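Local coordinates for metallo-beta-lactamase domain-containing protein (Enterococcus faecalis, PDB 2AZ4), which binds two zinc ions in a metallo-beta-lactamase fold and may act as an RNA-binding exonuclease, at residues A230-V235 / T373-A378; Q255-G260 / S343-S348. All coordinates share one frame; numbering follows the deposited sequence.

Contact 1. Residues A230-V235 / T373-A378; sequences AQIAVV and TFVRLA
The guanidinium of R376 has the amide of Q231 and water 2 at its edge, close to its plane, and the two flat groups stand nearly upright to each other, 82° apart. Both chains leave the backbone with CG anti to N and run extended side by side, so NE2 of Q231 comes within 3.7 Å of NE of R376 without a direct bond. Water 2 joins them instead, accepting from Q231 NE2 at 2.7 Å and from R376 NH2. The other end of the guanidinium is held elsewhere, NH1 bonding to L353 O and Y360 OH. The F374 ring likewise is met at its edge, by CB of A230, while L364 and L367 of helix 358-369 pack against it.

Between the backbones lies a single bridge, Q231 with R376. R376 N donates to A230 O at 2.9 Å from above the carbonyl plane, and I232 N reaches R376 O at 3.2 Å, almost along the C=O axis. Beyond it the backbones part, and water 1 fills in: it donates to I232 O and accepts from A378 N and, at 3.1 Å, from Q231 NE2. The Q231 amide nitrogen thus serves both waters.

An apolar row lies across the backbone from this polar pair. CD1 of I232 touches V375 CG1 at 3.7 Å, and CD1 of L377 receives I232 CG2 and, 3.7 Å away, CG2 of V234, whose side chain crosses that of L377 at about a right angle. H243 of helix 237-249 also packs on I232 and L377. The arrangement is that of a loop laid roughly parallel along an outermost strand: 230-235, which leads into helix 237-249, borders the six-stranded parallel sheet at strand 373-376 through one isolated beta bridge.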
ATOM      1  N   ALA A 230       6.297  23.976   6.121  1.00 39.76           N
ATOM      2  CA  ALA A 230       7.103  22.892   6.710  1.00 38.26           C
ATOM      3  C   ALA A 230       7.564  21.848   5.674  1.00 37.18           C
ATOM      4  O   ALA A 230       8.433  20.998   5.960  1.00 36.05           O
ATOM      5  CB  ALA A 230       6.319  22.205   7.839  1.00 38.29           C
ATOM      6  N   GLN A 231       6.971  21.935   4.478  1.00 35.91           N
ATOM      7  CA  GLN A 231       7.137  20.958   3.403  1.00 34.59           C
ATOM      8  C   GLN A 231       8.125  21.387   2.303  1.00 33.30           C
ATOM      9  O   GLN A 231       8.076  22.505   1.782  1.00 33.69           O
ATOM     10  CB  GLN A 231       5.765  20.634   2.800  1.00 34.88           C
ATOM     11  CG  GLN A 231       5.784  19.604   1.687  1.00 36.65           C
ATOM     12  CD  GLN A 231       4.431  18.966   1.455  1.00 39.56           C
ATOM     13  OE1 GLN A 231       3.384  19.573   1.708  1.00 41.13           O
ATOM     14  NE2 GLN A 231       4.444  17.727   0.974  1.00 39.28           N
ATOM     15  N   ILE A 232       9.037  20.480   1.972  1.00 31.27           N
ATOM     16  CA  ILE A 232       9.930  20.610   0.814  1.00 29.02           C
ATOM     17  C   ILE A 232       9.193  20.042  -0.399  1.00 28.27           C
ATOM     18  O   ILE A 232       8.615  18.965  -0.315  1.00 28.07           O
ATOM     19  CB  ILE A 232      11.241  19.816   1.065  1.00 28.60           C
ATOM     20  CG1 ILE A 232      12.135  20.595   2.028  1.00 27.49           C
ATOM     21  CG2 ILE A 232      11.965  19.482  -0.255  1.00 27.78           C
ATOM     22  CD1 ILE A 232      13.224  19.782   2.700  1.00 27.48           C
ATOM     23  N   ALA A 233       9.182  20.768  -1.512  1.00 27.33           N
ATOM     24  CA  ALA A 233       8.591  20.248  -2.749  1.00 26.42           C
ATOM     25  C   ALA A 233       9.533  19.208  -3.377  1.00 26.04           C
ATOM     26  O   ALA A 233      10.686  19.521  -3.728  1.00 27.31           O
ATOM     27  CB  ALA A 233       8.307  21.380  -3.723  1.00 27.08           C
ATOM     28  N   VAL A 234       9.049  17.975  -3.485  1.00 24.26           N
ATOM     29  CA  VAL A 234       9.838  16.815  -3.905  1.00 22.84           C
ATOM     30  C   VAL A 234       9.170  16.311  -5.175  1.00 22.41           C
ATOM     31  O   VAL A 234       7.948  16.308  -5.242  1.00 22.08           O
ATOM     32  CB  VAL A 234       9.837  15.702  -2.797  1.00 23.16           C
ATOM     33  CG1 VAL A 234      10.304  14.351  -3.332  1.00 21.49           C
ATOM     34  CG2 VAL A 234      10.701  16.118  -1.588  1.00 23.36           C
ATOM     35  N   VAL A 235       9.964  15.909  -6.166  1.00 21.55           N
ATOM     36  CA  VAL A 235       9.443  15.496  -7.481  1.00 20.91           C
ATOM     37  C   VAL A 235       9.631  13.999  -7.815  1.00 20.32           C
ATOM     38  O   VAL A 235       9.129  13.528  -8.826  1.00 20.26           O
ATOM     39  CB  VAL A 235      10.055  16.346  -8.656  1.00 21.23           C
ATOM     40  CG1 VAL A 235       9.824  17.842  -8.452  1.00 21.32           C
ATOM     41  CG2 VAL A 235      11.534  16.037  -8.851  1.00 19.52           C
ATOM     42  N   THR A 373      13.055  21.204  15.044  1.00 26.57           N
ATOM     43  CA  THR A 373      12.627  21.552  13.688  1.00 26.18           C
ATOM     44  C   THR A 373      11.980  20.349  12.973  1.00 25.89           C
ATOM     45  O   THR A 373      12.598  19.291  12.826  1.00 26.71           O
ATOM     46  CB  THR A 373      13.782  22.094  12.844  1.00 26.66           C
ATOM     47  OG1 THR A 373      14.360  23.237  13.495  1.00 27.74           O
ATOM     48  CG2 THR A 373      13.298  22.481  11.436  1.00 24.93           C
ATOM     49  N   PHE A 374      10.737  20.523  12.547  1.00 24.50           N
ATOM     50  CA  PHE A 374       9.993  19.481  11.847  1.00 23.24           C
ATOM     51  C   PHE A 374      10.063  19.773  10.353  1.00 23.23           C
ATOM     52  O   PHE A 374       9.785  20.907   9.916  1.00 22.67           O
ATOM     53  CB  PHE A 374       8.542  19.506  12.298  1.00 22.61           C
ATOM     54  CG  PHE A 374       7.624  18.616  11.500  1.00 22.19           C
ATOM     55  CD1 PHE A 374       7.394  17.300  11.896  1.00 20.26           C
ATOM     56  CD2 PHE A 374       6.963  19.097  10.379  1.00 21.18           C
ATOM     57  CE1 PHE A 374       6.541  16.480  11.193  1.00 20.69           C
ATOM     58  CE2 PHE A 374       6.082  18.262   9.659  1.00 20.73           C
ATOM     59  CZ  PHE A 374       5.882  16.956  10.077  1.00 20.60           C
ATOM     60  N   VAL A 375      10.442  18.756   9.580  1.00 22.89           N
ATOM     61  CA  VAL A 375      10.516  18.892   8.135  1.00 23.24           C
ATOM     62  C   VAL A 375       9.713  17.797   7.485  1.00 23.05           C
ATOM     63  O   VAL A 375       9.979  16.620   7.696  1.00 22.61           O
ATOM     64  CB  VAL A 375      11.976  18.907   7.619  1.00 24.00           C
ATOM     65  CG1 VAL A 375      12.010  18.931   6.089  1.00 23.93           C
ATOM     66  CG2 VAL A 375      12.694  20.129   8.150  1.00 24.14           C
ATOM     67  N   ARG A 376       8.713  18.204   6.713  1.00 22.67           N
ATOM     68  CA  ARG A 376       7.942  17.290   5.919  1.00 23.00           C
ATOM     69  C   ARG A 376       8.675  16.994   4.606  1.00 23.17           C
ATOM     70  O   ARG A 376       8.878  17.884   3.763  1.00 23.06           O
ATOM     71  CB  ARG A 376       6.548  17.846   5.663  1.00 23.38           C
ATOM     72  CG  ARG A 376       5.590  16.794   5.116  1.00 26.29           C
ATOM     73  CD  ARG A 376       4.171  17.314   4.970  1.00 29.33           C
ATOM     74  NE  ARG A 376       3.385  16.343   4.210  1.00 32.34           N
ATOM     75  CZ  ARG A 376       2.736  15.317   4.756  1.00 33.82           C
ATOM     76  NH1 ARG A 376       2.760  15.142   6.076  1.00 32.41           N
ATOM     77  NH2 ARG A 376       2.065  14.466   3.983  1.00 33.96           N
ATOM     78  N   LEU A 377       9.102  15.745   4.449  1.00 22.28           N
ATOM     79  CA  LEU A 377       9.794  15.353   3.221  1.00 22.20           C
ATOM     80  C   LEU A 377       9.012  14.197   2.603  1.00 22.02           C
ATOM     81  O   LEU A 377       9.334  13.025   2.815  1.00 22.44           O
ATOM     82  CB  LEU A 377      11.271  14.999   3.507  1.00 22.25           C
ATOM     83  CG  LEU A 377      12.227  14.761   2.324  1.00 22.73           C
ATOM     84  CD1 LEU A 377      12.537  16.073   1.568  1.00 24.99           C
ATOM     85  CD2 LEU A 377      13.506  14.081   2.819  1.00 22.37           C
ATOM     86  N   ALA A 378       7.957  14.546   1.872  1.00 21.66           N
ATOM     87  CA  ALA A 378       6.998  13.565   1.384  1.00 21.72           C
ATOM     88  C   ALA A 378       7.136  13.329  -0.114  1.00 21.29           C
ATOM     89  O   ALA A 378       7.467  14.235  -0.867  1.00 21.42           O
ATOM     90  CB  ALA A 378       5.559  13.992   1.729  1.00 21.79           C
TER
HETATM   91  O   HOH W   1       7.470  17.017   0.649  1.00 27.31           O
HETATM   92  O   HOH W   2       2.504  15.843   1.335  1.00 34.48           O

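Contact 2. Residues Q255-G260 / S343-S348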
ATOM      1  N   GLN A 255      21.675  16.707  16.251  1.00 19.98           N
ATOM      2  CA  GLN A 255      20.935  15.464  16.193  1.00 19.36           C
ATOM      3  C   GLN A 255      20.005  15.516  14.992  1.00 18.08           C
ATOM      4  O   GLN A 255      19.294  16.505  14.792  1.00 18.39           O
ATOM      5  CB  GLN A 255      20.146  15.225  17.477  1.00 19.27           C
ATOM      6  CG  GLN A 255      19.334  13.938  17.451  1.00 19.51           C
ATOM      7  CD  GLN A 255      18.769  13.603  18.827  1.00 20.82           C
ATOM      8  OE1 GLN A 255      17.850  14.245  19.281  1.00 24.38           O
ATOM      9  NE2 GLN A 255      19.317  12.587  19.473  1.00 23.06           N
ATOM     10  N   ILE A 256      20.057  14.474  14.166  1.00 17.59           N
ATOM     11  CA  ILE A 256      19.095  14.331  13.055  1.00 17.89           C
ATOM     12  C   ILE A 256      18.440  12.956  13.091  1.00 16.65           C
ATOM     13  O   ILE A 256      19.129  11.943  13.140  1.00 16.13           O
ATOM     14  CB  ILE A 256      19.746  14.510  11.672  1.00 17.29           C
ATOM     15  CG1 ILE A 256      20.604  15.792  11.639  1.00 19.38           C
ATOM     16  CG2 ILE A 256      18.640  14.535  10.577  1.00 18.29           C
ATOM     17  CD1 ILE A 256      21.392  15.964  10.345  1.00 18.78           C
ATOM     18  N   THR A 257      17.114  12.942  13.031  1.00 16.87           N
ATOM     19  CA  THR A 257      16.346  11.705  13.067  1.00 17.32           C
ATOM     20  C   THR A 257      15.284  11.756  11.984  1.00 16.82           C
ATOM     21  O   THR A 257      15.008  12.823  11.432  1.00 17.22           O
ATOM     22  CB  THR A 257      15.690  11.477  14.457  1.00 17.74           C
ATOM     23  OG1 THR A 257      14.831  12.571  14.758  1.00 18.09           O
ATOM     24  CG2 THR A 257      16.749  11.382  15.547  1.00 18.96           C
ATOM     25  N   PHE A 258      14.678  10.618  11.682  1.00 15.91           N
ATOM     26  CA  PHE A 258      13.674  10.578  10.645  1.00 15.25           C
ATOM     27  C   PHE A 258      12.737   9.418  10.909  1.00 14.97           C
ATOM     28  O   PHE A 258      12.980   8.607  11.804  1.00 15.31           O
ATOM     29  CB  PHE A 258      14.346  10.425   9.267  1.00 15.22           C
ATOM     30  CG  PHE A 258      14.803   9.017   8.968  1.00 15.34           C
ATOM     31  CD1 PHE A 258      14.103   8.231   8.068  1.00 14.50           C
ATOM     32  CD2 PHE A 258      15.915   8.474   9.613  1.00 17.86           C
ATOM     33  CE1 PHE A 258      14.512   6.921   7.799  1.00 17.13           C
ATOM     34  CE2 PHE A 258      16.332   7.158   9.352  1.00 17.25           C
ATOM     35  CZ  PHE A 258      15.636   6.394   8.445  1.00 18.55           C
ATOM     36  N   ASN A 259      11.681   9.326  10.112  1.00 15.03           N
ATOM     37  CA  ASN A 259      10.873   8.113  10.063  1.00 16.03           C
ATOM     38  C   ASN A 259      10.199   8.018   8.713  1.00 16.48           C
ATOM     39  O   ASN A 259      10.035   9.031   8.022  1.00 17.17           O
ATOM     40  CB  ASN A 259       9.878   8.048  11.220  1.00 15.05           C
ATOM     41  CG  ASN A 259       9.302   6.622  11.445  1.00 15.91           C
ATOM     42  OD1 ASN A 259       9.828   5.627  10.959  1.00 18.35           O
ATOM     43  ND2 ASN A 259       8.225   6.549  12.185  1.00 16.96           N
ATOM     44  N   GLY A 260       9.839   6.798   8.319  1.00 16.47           N
ATOM     45  CA  GLY A 260       9.159   6.587   7.060  1.00 16.87           C
ATOM     46  C   GLY A 260       8.138   5.495   7.284  1.00 17.09           C
ATOM     47  O   GLY A 260       7.965   5.010   8.406  1.00 17.21           O
ATOM     48  N   SER A 343      17.094  19.948  17.780  1.00 21.08           N
ATOM     49  CA  SER A 343      17.439  18.924  16.788  1.00 19.92           C
ATOM     50  C   SER A 343      16.513  18.982  15.546  1.00 20.15           C
ATOM     51  O   SER A 343      15.569  19.788  15.479  1.00 19.91           O
ATOM     52  CB  SER A 343      17.453  17.538  17.437  1.00 19.07           C
ATOM     53  OG  SER A 343      16.143  17.135  17.775  1.00 17.14           O
ATOM     54  N   LEU A 344      16.804  18.129  14.562  1.00 20.01           N
ATOM     55  CA  LEU A 344      16.074  18.105  13.300  1.00 19.26           C
ATOM     56  C   LEU A 344      15.384  16.761  13.161  1.00 18.85           C
ATOM     57  O   LEU A 344      16.002  15.734  13.366  1.00 19.44           O
ATOM     58  CB  LEU A 344      17.038  18.326  12.133  1.00 19.37           C
ATOM     59  CG  LEU A 344      16.497  18.329  10.688  1.00 18.80           C
ATOM     60  CD1 LEU A 344      15.428  19.410  10.483  1.00 16.66           C
ATOM     61  CD2 LEU A 344      17.682  18.473   9.682  1.00 18.74           C
ATOM     62  N   TYR A 345      14.098  16.782  12.847  1.00 18.76           N
ATOM     63  CA  TYR A 345      13.351  15.553  12.582  1.00 17.92           C
ATOM     64  C   TYR A 345      12.739  15.624  11.182  1.00 17.66           C
ATOM     65  O   TYR A 345      12.051  16.572  10.838  1.00 17.57           O
ATOM     66  CB  TYR A 345      12.270  15.315  13.646  1.00 17.94           C
ATOM     67  CG  TYR A 345      11.276  14.235  13.249  1.00 16.55           C
ATOM     68  CD1 TYR A 345      11.660  12.887  13.208  1.00 15.80           C
ATOM     69  CD2 TYR A 345       9.973  14.558  12.881  1.00 17.50           C
ATOM     70  CE1 TYR A 345      10.749  11.891  12.825  1.00 14.74           C
ATOM     71  CE2 TYR A 345       9.062  13.559  12.500  1.00 15.13           C
ATOM     72  CZ  TYR A 345       9.467  12.242  12.471  1.00 13.79           C
ATOM     73  OH  TYR A 345       8.583  11.259  12.085  1.00 18.04           O
ATOM     74  N   ILE A 346      12.990  14.593  10.390  1.00 18.17           N
ATOM     75  CA  ILE A 346      12.534  14.545   9.011  1.00 17.69           C
ATOM     76  C   ILE A 346      11.410  13.534   8.917  1.00 17.10           C
ATOM     77  O   ILE A 346      11.609  12.344   9.139  1.00 16.71           O
ATOM     78  CB  ILE A 346      13.681  14.193   8.052  1.00 18.27           C
ATOM     79  CG1 ILE A 346      14.776  15.269   8.139  1.00 17.52           C
ATOM     80  CG2 ILE A 346      13.150  14.048   6.622  1.00 17.72           C
ATOM     81  CD1 ILE A 346      16.166  14.722   7.774  1.00 17.87           C
ATOM     82  N   HIS A 347      10.220  14.047   8.630  1.00 16.86           N
ATOM     83  CA  HIS A 347       9.015  13.244   8.566  1.00 17.05           C
ATOM     84  C   HIS A 347       8.769  12.853   7.112  1.00 16.96           C
ATOM     85  O   HIS A 347       8.369  13.687   6.302  1.00 17.24           O
ATOM     86  CB  HIS A 347       7.844  14.062   9.114  1.00 16.83           C
ATOM     87  CG  HIS A 347       6.693  13.227   9.570  1.00 17.16           C
ATOM     88  ND1 HIS A 347       5.426  13.357   9.050  1.00 21.01           N
ATOM     89  CD2 HIS A 347       6.631  12.222  10.471  1.00 15.47           C
ATOM     90  CE1 HIS A 347       4.617  12.495   9.642  1.00 18.17           C
ATOM     91  NE2 HIS A 347       5.328  11.787  10.501  1.00 20.53           N
ATOM     92  N   SER A 348       9.021  11.592   6.777  1.00 17.10           N
ATOM     93  CA  SER A 348       9.010  11.165   5.376  1.00 17.17           C
ATOM     94  C   SER A 348       7.946  10.105   5.135  1.00 17.32           C
ATOM     95  O   SER A 348       8.232   8.891   5.065  1.00 17.30           O
ATOM     96  CB  SER A 348      10.388  10.651   4.962  1.00 17.13           C
ATOM     97  OG  SER A 348      10.435  10.461   3.564  1.00 19.58           O
TER
HETATM   98  O   HOH W   3      15.906  14.794  16.047  1.00 24.23           O
HETATM   99  O   HOH W   4       7.872   9.177  13.515  1.00 25.30           O
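Strands 256-260 and 344-348 run parallel, 4.5 Å apart at closest approach and their directions 14° apart, in register from I256 beside L344 to N259 beside H347, with five N-H···O bonds between them; the one from L344 N to Q255 O spans 3.0 Å at 167°. On the face bearing I256, L344, F258 and I346, CG2 of I256 lies alongside I346 CD1 at 3.7 Å. F258 contributes its CB, 4.0 Å from I346 CB, while its ring leads away. L247 of helix 237-249 covers I346 here. On the other face Y345, CG anti to N (chi1 167°), sends its ring across strand 256-260: T257 OG1 meets the ring edge at CD1, 3.5 Å off, and OH reaches N259 CB. Water 3 donates to L344 O and to S343 OG, which also bonds to Q340 O, and lies 2.8 Å from T257 OG1; water 4 joins Y345 OH to N259 ND2, whose amide partner OD1 is held by Q331. The strands are inner neighbours in the six-stranded parallel sheet of an alpha/beta region inserted between metallo-beta-lactamase strands 212-216 and 399-403, consistent with a beta-CASP-like insertion.

From the N terminus the chain first builds much of the zinc-binding metallo-beta-lactamase region, then reaches 230-235, the opening half of contact 1. Helix 237-249 follows, and 255-260 begins contact 2, which closes at 343-348 after 82 intervening residues. Helix 358-369 then leads to 373-378, where contact 1 closes a longer loop that holds the whole of contact 2; the two loops nest and do not cross. They meet directly, since strands 344-348 and 373-376 are neighbours: H347 probably bonds through N to V375 O and through O to L377 N. Together they join loop 230-235, the border strand 373-376 and the two inner strands 344-348 and 256-260 of one parallel sheet.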